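Side-chain contact in antibiotic biosynthesis monooxygenase (Shewanella loihica, PDB 2RIL), which probably acts as a monooxygenase, as assigned to the antibiotic biosynthesis monooxygenase family, and forms a dimer: residues D17-E20 with A21-Y25. Residues are numbered along the deposited sequence; the frame is centred on the assembly and turned at random.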
loop_
_atom_site.group_PDB
_atom_site.type_symbol
_atom_site.label_atom_id
_atom_site.label_comp_id
_atom_site.label_asym_id
_atom_site.label_seq_id
_atom_site.Cartn_x
_atom_site.Cartn_y
_atom_site.Cartn_z
ATOM N N ASP A 17 3.659 -8.986 18.969
ATOM C CA ASP A 17 2.585 -9.179 19.886
ATOM C C ASP A 17 1.760 -7.929 20.191
ATOM O O ASP A 17 0.890 -8.010 21.072
ATOM C CB ASP A 17 3.094 -9.805 21.229
ATOM C CG ASP A 17 2.087 -10.777 21.823
ATOM O OD1 ASP A 17 1.310 -11.356 21.055
ATOM O OD2 ASP A 17 2.060 -10.953 23.064
ATOM N N LYS A 18 1.965 -6.808 19.480
ATOM C CA LYS A 18 1.257 -5.557 19.770
ATOM C C LYS A 18 0.291 -5.084 18.661
ATOM O O LYS A 18 0.010 -3.880 18.555
ATOM C CB LYS A 18 2.214 -4.414 20.046
ATOM C CG LYS A 18 3.275 -4.717 21.093
ATOM C CD LYS A 18 2.697 -5.104 22.415
ATOM C CE LYS A 18 2.566 -3.899 23.296
ATOM N NZ LYS A 18 2.003 -4.279 24.609
ATOM N N LEU A 19 -0.228 -6.018 17.879
ATOM C CA LEU A 19 -1.100 -5.641 16.769
ATOM C C LEU A 19 -2.353 -4.892 17.223
ATOM O O LEU A 19 -2.694 -3.851 16.677
ATOM C CB LEU A 19 -1.478 -6.859 15.963
ATOM C CG LEU A 19 -2.401 -6.629 14.766
ATOM C CD1 LEU A 19 -1.727 -5.691 13.747
ATOM C CD2 LEU A 19 -2.776 -7.979 14.143
ATOM N N GLU A 20 -3.023 -5.386 18.264
ATOM C CA GLU A 20 -4.272 -4.729 18.643
ATOM C C GLU A 20 -4.026 -3.316 19.141
ATOM O O GLU A 20 -4.798 -2.402 18.849
ATOM C CB GLU A 20 -5.068 -5.551 19.676
ATOM C CG GLU A 20 -6.426 -4.949 20.015
ATOM C CD GLU A 20 -7.436 -4.940 18.878
ATOM O OE1 GLU A 20 -7.315 -5.756 17.969
ATOM O OE2 GLU A 20 -8.394 -4.106 18.867
ATOM N N ALA A 21 -2.973 -3.121 19.933
ATOM C CA ALA A 21 -2.632 -1.806 20.391
ATOM C C ALA A 21 -2.350 -0.878 19.208
ATOM O O ALA A 21 -2.729 0.288 19.215
ATOM C CB ALA A 21 -1.411 -1.845 21.341
ATOM N N ALA A 22 -1.659 -1.396 18.202
ATOM C CA ALA A 22 -1.347 -0.591 17.000
ATOM C C ALA A 22 -2.620 -0.214 16.259
ATOM O O ALA A 22 -2.760 0.936 15.822
ATOM C CB ALA A 22 -0.414 -1.370 16.078
ATOM N N ILE A 23 -3.543 -1.172 16.092
ATOM C CA ILE A 23 -4.862 -0.864 15.484
ATOM C C ILE A 23 -5.575 0.247 16.214
ATOM O O ILE A 23 -6.060 1.186 15.605
ATOM C CB ILE A 23 -5.773 -2.122 15.348
ATOM C CG1 ILE A 23 -5.141 -3.157 14.397
ATOM C CG2 ILE A 23 -7.185 -1.747 14.874
ATOM C CD1 ILE A 23 -5.810 -4.561 14.509
ATOM N N GLU A 24 -5.599 0.162 17.537
ATOM C CA GLU A 24 -6.372 1.117 18.318
ATOM C C GLU A 24 -5.729 2.520 18.268
ATOM O O GLU A 24 -6.431 3.522 18.207
ATOM C CB GLU A 24 -6.580 0.551 19.746
ATOM C CG GLU A 24 -7.527 -0.646 19.691
ATOM C CD GLU A 24 -7.747 -1.410 20.989
ATOM O OE1 GLU A 24 -7.428 -0.889 22.062
ATOM O OE2 GLU A 24 -8.289 -2.553 20.909
ATOM N N TYR A 25 -4.397 2.573 18.237
ATOM C CA TYR A 25 -3.659 3.829 18.006
ATOM C C TYR A 25 -4.043 4.407 16.648
ATOM O O TYR A 25 -4.387 5.584 16.523
ATOM C CB TYR A 25 -2.137 3.543 18.078
ATOM C CG TYR A 25 -1.224 4.679 17.691
ATOM C CD1 TYR A 25 -0.777 4.842 16.373
ATOM C CD2 TYR A 25 -0.741 5.524 18.659
ATOM C CE1 TYR A 25 0.085 5.904 16.043
ATOM C CE2 TYR A 25 0.116 6.560 18.346
ATOM C CZ TYR A 25 0.536 6.734 17.052
ATOM O OH TYR A 25 1.402 7.789 16.787
#
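E20 and E24, one helical turn apart, bring their carboxylates together at the start of helix 19-33. From CB, which meets no side chain of 21-25, the E20 chain runs to CG anti to the backbone N (chi1 -176°) and then bends at chi2 (66°), a turn that carries the carboxylate toward the next turn of the helix. CG lies 3.2 Å from E24 OE2. At the tip the two oxygens face different neighbours: OE1 lies 4.0 Å from the terminal methyl CD1 of I23, while OE2 comes within 2.6 Å of E24 OE2. Such a short separation would repel two charged acids, so one of them probably carries a proton. The two carboxylate planes are turned 73° apart. E24 reaches back with an extended chain, its CG resting 3.4 Å from E20 O, the carbonyl that also accepts E24 N. On the neighbouring face L19 CG meets I23 CD1 at 4.0 Å, and I23 packs on I97 of the second subunit. Bonds from A22 N to K18 O and from I23 N to L19 O (2.9 Å) complete the i to i+4 pattern of a first alpha-helical turn, with K18 at the N-cap position, in a dimeric alpha/beta-barrel fold.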